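PDB 4Q0S: L-Ribose isomerase from Acinetobacter, which catalyses the isomerisation of the non-natural sugar L-ribose, probably to its ketose L-ribulose, in a metal-containing cupin barrel. Local coordinates for residues I51-D56 and A249-R254; Y71-I75 and K112-P116; S174-L178 and H197-F201. One frame throughout, in Å; residues are numbered along the deposited sequence.

Contact 1: residues I51-D56 and A249-R254. With RB0 (D-ribitol), chain C.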
# COMPACT_ATOMS: atom_id res chain seq x y z
N ILE A 51 -3.27 24.81 3.04
CA ILE A 51 -3.73 26.04 2.39
C ILE A 51 -5.21 26.37 2.58
O ILE A 51 -6.08 25.51 2.46
CB ILE A 51 -3.45 25.95 0.87
CG1 ILE A 51 -1.97 25.63 0.63
CG2 ILE A 51 -3.82 27.26 0.17
CD1 ILE A 51 -1.67 25.16 -0.79
N VAL A 52 -5.49 27.63 2.89
CA VAL A 52 -6.86 28.10 3.06
C VAL A 52 -6.97 29.25 2.06
O VAL A 52 -6.22 30.23 2.15
CB VAL A 52 -7.10 28.61 4.50
CG1 VAL A 52 -8.53 29.08 4.66
CG2 VAL A 52 -6.79 27.49 5.50
N PHE A 53 -7.88 29.13 1.10
CA PHE A 53 -8.03 30.14 0.05
C PHE A 53 -8.90 31.35 0.37
O PHE A 53 -10.01 31.49 -0.14
CB PHE A 53 -8.55 29.47 -1.23
CG PHE A 53 -7.65 28.38 -1.77
CD1 PHE A 53 -7.80 27.07 -1.35
CD2 PHE A 53 -6.65 28.68 -2.69
CE1 PHE A 53 -6.97 26.06 -1.84
CE2 PHE A 53 -5.82 27.68 -3.20
CZ PHE A 53 -5.98 26.37 -2.77
N GLY A 54 -8.38 32.23 1.21
CA GLY A 54 -9.13 33.42 1.57
C GLY A 54 -9.59 33.49 3.01
O GLY A 54 -9.90 32.47 3.62
N ALA A 55 -9.64 34.71 3.53
CA ALA A 55 -10.05 34.98 4.90
C ALA A 55 -11.36 34.33 5.33
O ALA A 55 -11.47 33.81 6.44
CB ALA A 55 -10.13 36.49 5.12
N ASP A 56 -12.37 34.36 4.46
CA ASP A 56 -13.65 33.77 4.82
C ASP A 56 -13.66 32.25 4.70
O ASP A 56 -14.69 31.61 4.95
CB ASP A 56 -14.77 34.37 3.95
CG ASP A 56 -14.46 34.30 2.48
OD1 ASP A 56 -14.09 33.22 1.99
OD2 ASP A 56 -14.60 35.34 1.79
N ALA A 249 -10.53 36.69 -3.52
CA ALA A 249 -10.27 36.30 -2.14
C ALA A 249 -9.32 35.10 -2.08
O ALA A 249 -8.56 34.95 -1.13
CB ALA A 249 -11.58 35.96 -1.44
N ALA A 250 -9.37 34.27 -3.12
CA ALA A 250 -8.54 33.07 -3.18
C ALA A 250 -7.07 33.33 -3.50
O ALA A 250 -6.19 32.68 -2.93
CB ALA A 250 -9.13 32.11 -4.21
N ASN A 251 -6.80 34.27 -4.40
CA ASN A 251 -5.42 34.58 -4.78
C ASN A 251 -4.53 35.02 -3.63
O ASN A 251 -3.37 34.64 -3.54
CB ASN A 251 -5.39 35.66 -5.86
CG ASN A 251 -4.98 35.12 -7.22
OD1 ASN A 251 -5.78 34.51 -7.93
ND2 ASN A 251 -3.72 35.34 -7.59
N THR A 252 -5.09 35.84 -2.74
CA THR A 252 -4.34 36.35 -1.60
C THR A 252 -3.96 35.27 -0.58
O THR A 252 -2.78 34.94 -0.43
CB THR A 252 -5.14 37.45 -0.88
OG1 THR A 252 -6.38 36.92 -0.41
CG2 THR A 252 -5.43 38.60 -1.84
N GLY A 253 -4.96 34.74 0.12
CA GLY A 253 -4.71 33.72 1.12
C GLY A 253 -3.96 32.49 0.64
O GLY A 253 -3.53 31.66 1.45
N ARG A 254 -3.81 32.35 -0.67
CA ARG A 254 -3.12 31.20 -1.24
C ARG A 254 -1.65 31.15 -0.82
O ARG A 254 -1.15 30.11 -0.40
CB ARG A 254 -3.21 31.25 -2.77
CG ARG A 254 -3.03 29.90 -3.47
CD ARG A 254 -1.67 29.27 -3.20
NE ARG A 254 -1.51 28.01 -3.91
CZ ARG A 254 -0.45 27.21 -3.78
NH1 ARG A 254 -0.39 26.08 -4.47
NH2 ARG A 254 0.54 27.55 -2.97
C1 RB0 C . -3.42 24.82 -6.35
O1 RB0 C . -3.25 25.88 -5.43
C2 RB0 C . -2.05 24.29 -6.77
O2 RB0 C . -1.41 25.23 -7.63
C3 RB0 C . -2.19 22.92 -7.46
O3 RB0 C . -0.91 22.33 -7.63
C4 RB0 C . -2.92 22.99 -8.81
O4 RB0 C . -2.86 24.31 -9.32
C5 RB0 C . -4.37 22.56 -8.65
O5 RB0 C . -5.00 22.47 -9.93
O HOH W 1 -3.14 29.52 2.96

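Contact 2: residues Y71-I75 and K112-P116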
# COMPACT_ATOMS: atom_id res chain seq x y z
N TYR A 71 -15.96 24.34 1.63
CA TYR A 71 -14.99 25.40 1.84
C TYR A 71 -13.83 25.17 0.88
O TYR A 71 -13.67 24.06 0.36
CB TYR A 71 -14.50 25.41 3.29
CG TYR A 71 -15.49 26.03 4.26
CD1 TYR A 71 -15.60 27.42 4.37
CD2 TYR A 71 -16.35 25.24 5.02
CE1 TYR A 71 -16.54 28.00 5.22
CE2 TYR A 71 -17.30 25.81 5.87
CZ TYR A 71 -17.39 27.20 5.96
OH TYR A 71 -18.33 27.77 6.79
N GLU A 72 -13.04 26.21 0.64
CA GLU A 72 -11.91 26.10 -0.27
C GLU A 72 -10.62 26.09 0.54
O GLU A 72 -10.13 27.13 1.00
CB GLU A 72 -11.95 27.25 -1.30
CG GLU A 72 -13.32 27.31 -1.98
CD GLU A 72 -13.44 28.36 -3.08
OE1 GLU A 72 -12.71 29.37 -3.06
OE2 GLU A 72 -14.30 28.17 -3.97
N ALA A 73 -10.10 24.88 0.72
CA ALA A 73 -8.88 24.64 1.48
C ALA A 73 -8.36 23.25 1.12
O ALA A 73 -9.14 22.35 0.79
CB ALA A 73 -9.18 24.73 2.97
N MET A 74 -7.05 23.07 1.20
CA MET A 74 -6.45 21.80 0.86
C MET A 74 -5.03 21.74 1.36
O MET A 74 -4.48 22.73 1.84
CB MET A 74 -6.42 21.64 -0.66
CG MET A 74 -5.38 22.55 -1.30
SD MET A 74 -5.51 22.67 -3.08
CE MET A 74 -5.07 20.98 -3.53
N ILE A 75 -4.43 20.56 1.21
CA ILE A 75 -3.05 20.35 1.62
C ILE A 75 -2.26 19.91 0.41
O ILE A 75 -2.76 19.14 -0.41
CB ILE A 75 -2.94 19.25 2.70
CG1 ILE A 75 -3.59 19.72 4.00
CG2 ILE A 75 -1.48 18.87 2.91
CD1 ILE A 75 -3.48 18.73 5.12
N LYS A 112 -14.67 19.78 0.67
CA LYS A 112 -13.74 20.87 0.41
C LYS A 112 -13.27 20.94 -1.05
O LYS A 112 -13.32 19.94 -1.77
CB LYS A 112 -12.54 20.75 1.37
CG LYS A 112 -12.96 20.60 2.85
CD LYS A 112 -13.41 21.92 3.45
CE LYS A 112 -13.78 21.80 4.94
NZ LYS A 112 -15.08 21.11 5.18
N PHE A 113 -12.82 22.12 -1.47
CA PHE A 113 -12.40 22.34 -2.86
C PHE A 113 -11.02 22.97 -3.06
O PHE A 113 -10.49 23.64 -2.17
CB PHE A 113 -13.34 23.32 -3.59
CG PHE A 113 -14.77 22.91 -3.66
CD1 PHE A 113 -15.57 22.87 -2.52
CD2 PHE A 113 -15.36 22.65 -4.89
CE1 PHE A 113 -16.93 22.58 -2.60
CE2 PHE A 113 -16.71 22.36 -4.99
CZ PHE A 113 -17.50 22.32 -3.85
N CYS A 114 -10.47 22.75 -4.25
CA CYS A 114 -9.27 23.43 -4.70
C CYS A 114 -10.09 24.37 -5.60
O CYS A 114 -10.69 23.93 -6.58
CB CYS A 114 -8.38 22.54 -5.56
SG CYS A 114 -7.02 23.46 -6.37
N PRO A 115 -10.17 25.66 -5.26
CA PRO A 115 -10.95 26.65 -6.01
C PRO A 115 -10.66 26.94 -7.49
O PRO A 115 -9.56 26.71 -7.99
CB PRO A 115 -10.81 27.90 -5.14
CG PRO A 115 -9.42 27.78 -4.64
CD PRO A 115 -9.35 26.32 -4.23
N PRO A 116 -11.68 27.43 -8.21
CA PRO A 116 -11.56 27.76 -9.63
C PRO A 116 -10.35 28.65 -9.92
O PRO A 116 -10.16 29.69 -9.28
CB PRO A 116 -12.87 28.48 -9.93
CG PRO A 116 -13.84 27.73 -9.09
CD PRO A 116 -13.08 27.59 -7.77

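Contact 3: residues S174-L178 and H197-F201. With CO (cobalt (II) ion), chain B; RB0 (D-ribitol), chain C.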
# COMPACT_ATOMS: atom_id res chain seq x y z
N SER A 174 -17.93 31.84 -8.89
CA SER A 174 -16.59 31.59 -9.41
C SER A 174 -16.54 30.29 -10.20
O SER A 174 -15.61 30.06 -10.98
CB SER A 174 -15.57 31.55 -8.27
OG SER A 174 -15.78 30.42 -7.43
N TYR A 175 -17.55 29.44 -10.01
CA TYR A 175 -17.61 28.15 -10.69
C TYR A 175 -18.43 28.14 -11.98
O TYR A 175 -18.39 27.17 -12.74
CB TYR A 175 -18.19 27.09 -9.74
CG TYR A 175 -17.32 26.78 -8.54
CD1 TYR A 175 -17.23 27.67 -7.46
CD2 TYR A 175 -16.57 25.60 -8.49
CE1 TYR A 175 -16.42 27.39 -6.37
CE2 TYR A 175 -15.75 25.31 -7.40
CZ TYR A 175 -15.68 26.21 -6.34
OH TYR A 175 -14.86 25.93 -5.26
N GLU A 176 -19.17 29.22 -12.22
CA GLU A 176 -20.03 29.37 -13.40
C GLU A 176 -19.49 28.84 -14.72
O GLU A 176 -20.16 28.06 -15.39
CB GLU A 176 -20.40 30.84 -13.59
CG GLU A 176 -21.59 31.32 -12.78
CD GLU A 176 -22.86 30.57 -13.14
OE1 GLU A 176 -23.13 29.53 -12.51
OE2 GLU A 176 -23.57 31.02 -14.06
N LYS A 177 -18.29 29.26 -15.09
CA LYS A 177 -17.68 28.84 -16.35
C LYS A 177 -17.09 27.44 -16.39
O LYS A 177 -16.73 26.95 -17.47
CB LYS A 177 -16.59 29.85 -16.76
CG LYS A 177 -17.11 31.18 -17.26
CD LYS A 177 -15.95 32.10 -17.60
CE LYS A 177 -16.38 33.25 -18.50
NZ LYS A 177 -17.39 34.14 -17.88
N LEU A 178 -16.97 26.79 -15.24
CA LEU A 178 -16.41 25.44 -15.19
C LEU A 178 -17.55 24.44 -15.34
O LEU A 178 -17.83 23.65 -14.44
CB LEU A 178 -15.66 25.21 -13.87
CG LEU A 178 -14.39 26.05 -13.71
CD1 LEU A 178 -14.73 27.54 -13.69
CD2 LEU A 178 -13.67 25.64 -12.42
N HIS A 197 -6.59 26.55 -18.92
CA HIS A 197 -7.93 26.03 -18.72
C HIS A 197 -8.38 26.22 -17.28
O HIS A 197 -7.66 25.87 -16.35
CB HIS A 197 -7.99 24.55 -19.06
CG HIS A 197 -8.08 24.28 -20.52
ND1 HIS A 197 -9.28 24.19 -21.19
CD2 HIS A 197 -7.11 24.14 -21.46
CE1 HIS A 197 -9.05 24.01 -22.48
NE2 HIS A 197 -7.74 23.98 -22.67
N LEU A 198 -9.57 26.79 -17.11
CA LEU A 198 -10.13 26.98 -15.78
C LEU A 198 -10.44 25.61 -15.19
O LEU A 198 -10.98 24.74 -15.87
CB LEU A 198 -11.42 27.78 -15.84
CG LEU A 198 -11.34 29.28 -16.13
CD1 LEU A 198 -12.73 29.79 -16.48
CD2 LEU A 198 -10.77 30.01 -14.92
N HIS A 199 -10.08 25.41 -13.93
CA HIS A 199 -10.36 24.15 -13.28
C HIS A 199 -10.46 24.28 -11.77
O HIS A 199 -9.96 25.23 -11.18
CB HIS A 199 -9.31 23.09 -13.65
CG HIS A 199 -7.91 23.48 -13.30
ND1 HIS A 199 -7.19 24.42 -14.02
CD2 HIS A 199 -7.09 23.07 -12.30
CE1 HIS A 199 -6.00 24.57 -13.46
NE2 HIS A 199 -5.91 23.77 -12.42
N ALA A 200 -11.16 23.32 -11.18
CA ALA A 200 -11.37 23.24 -9.75
C ALA A 200 -11.74 21.79 -9.48
O ALA A 200 -12.10 21.05 -10.40
CB ALA A 200 -12.53 24.16 -9.34
N PHE A 201 -11.64 21.36 -8.23
CA PHE A 201 -11.99 20.00 -7.89
C PHE A 201 -12.29 19.87 -6.41
O PHE A 201 -11.83 20.67 -5.61
CB PHE A 201 -10.88 19.04 -8.33
CG PHE A 201 -9.53 19.33 -7.74
CD1 PHE A 201 -9.20 18.90 -6.46
CD2 PHE A 201 -8.56 20.01 -8.49
CE1 PHE A 201 -7.92 19.13 -5.93
CE2 PHE A 201 -7.29 20.25 -7.97
CZ PHE A 201 -6.96 19.81 -6.69
CO CO B . -4.12 24.17 -11.00
C1 RB0 C . -3.42 24.82 -6.35
O1 RB0 C . -3.25 25.88 -5.43
C2 RB0 C . -2.05 24.29 -6.77
O2 RB0 C . -1.41 25.23 -7.63
C3 RB0 C . -2.19 22.92 -7.46
O3 RB0 C . -0.91 22.33 -7.63
C4 RB0 C . -2.92 22.99 -8.81
O4 RB0 C . -2.86 24.31 -9.32
C5 RB0 C . -4.37 22.56 -8.65
O5 RB0 C . -5.00 22.47 -9.93

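Contact 1: residues I51-D56 and A249-R254
Strand 50-52 runs out into an inverse gamma turn centred on Phe53, and this turn lies against helix 248-254. The backbones come very close, with CA-CA distances of 4.4 Å for Phe53-Ala250 and 4.5 Å for Gly54-Gly253. Two glycines permit this: a CB on Gly54 would strike Ala249 O, and one on Gly253 would strike Gly54 N. No direct hydrogen bond joins the segments; instead water 1 bridges Val52 N (3.0 Å), from which it accepts, and Gly253 O (2.6 Å). Phe53 CB rests on Ala250 CB at 4.0 Å, and Phe53 CE2 meets Arg254 CG at 3.6 Å. Ile51 CD1 lies 3.8 Å from Arg254 CZ. Arg254 forms a salt bridge with Glu222 through NH1 and gives hydrogen bonds to ribitol O1 from NE (3.1 Å) and NH1 (3.0 Å). Ile51 thus covers one guanidinium face and Phe53 packs on the aliphatic stem, while the edge meets ribitol O1, consistent with positioning one end of the substrate.

Contact 2: residues Y71-I75 and K112-P116
Tyr71 opens the contact through its carbonyl: Phe113 N donates to Tyr71 O at 2.8 Å, and Lys112 CA adds a CA-H...O contact to the same oxygen at 3.2 Å. Tyr71 CB packs on Lys112 CD at 3.7 Å, while Lys112 NZ is hydrogen-bonded to Glu69 O. At Glu72 the CA-CA separation is smallest, 4.6 Å from Glu72 CA to Phe113 CA, and Glu72 CA makes a CA-H...O contact with Phe113 O at 3.4 Å. The Glu72 side chain runs beside the prolines, with OE1 3.2 Å from Pro115 CB and OE2 4.0 Å from Pro116 CD. This buried carboxylate is paired elsewhere, by a salt bridge from OE1 to Arg171 and a hydrogen bond between Glu72 OE2 and Tyr175 OH. Ala73 N then gives a weak hydrogen bond to Phe113 O at 3.2 Å. Beyond it Met74 turns its CB toward the other segment, with Met74 SD 3.7 Å from Cys114 SG. The short pieces 71-74 and 112-116 run 88° apart, and here the start of strand 73-82 meets the start of strand 113-118, the two lying in different sheets of the cupin barrel. Backbone bonds therefore join the two sheets next to a buried acid paired with Arg171, and the apolar Met74-Cys114 contact places Cys114 beside the ribitol it touches.

Contact 3: residues S174-L178 and H197-F201
His199 stands out because it belongs to a strand packed on one side by a turn while its own CA-to-CB bond points away from that turn, and its ring reaches the cobalt. Its NE2 binds the cobalt ion at 2.3 Å, and ribitol chelates the same ion through O4 and O5, at 2.1 Å from Co to O4 and 2.2 Å from Co to O5. His117, His119 and Glu124 complete the set of protein ligands, the three-histidine, one-glutamate site familiar from cupins. On the ring's other nitrogen, His199 ND1 donates to His197 O at 2.8 Å, consistent with orienting the ring so that NE2 faces the metal.

Facing the other side of this strand is a type I beta turn from Tyr175 to Leu178, closed by Leu178 N to Tyr175 O at 2.9 Å. Leu178 is its main wedge: CD2 lies 3.5 Å from His199 C and 3.6 Å from Ala200 CB, and CD1 reaches Leu198 CB at 4.0 Å. Lys177 CB adds an aliphatic contact with Leu198 CD1 at 3.9 Å, and Tyr175 CE2 approaches Ala200 CB at 3.9 Å, its hydroxyl being hydrogen-bonded to Glu72. The CA-to-CB bond of Phe201 points away from the turn like that of His199, and Phe201 CE2 lies 3.7 Å from ribitol O5. With no hydrogen bond between the segments, the union is apolar: packing by Leu178, Tyr175 and the Lys177 CB backs one face of the strand, while the opposite face supplies a metal ligand and the edge of the Phe201 ring to the sugar site.

Residues 51-56 come first from the N terminus and their partner 249-254 nearly last, so contact 1 closes a loop around nearly the whole barrel. Contacts 2 and 3 nest inside it in series, without crossing. Contact 1 ties the edge strand 50-52 to the C-terminal helix; contact 2 closes a loop of 36 residues and joins the two sheets; contact 3 closes one of 18 residues and sets the loop before strand 180-185 against strand 199-202. Strand pairing connects contacts 1 and 2 (Ile51 N to Met74 O, 2.7 Å) and contacts 2 and 3 (Cys114 N to Phe201 O, 2.8 Å). Contacts 1 and 3 do not touch, yet both reach the same ribitol.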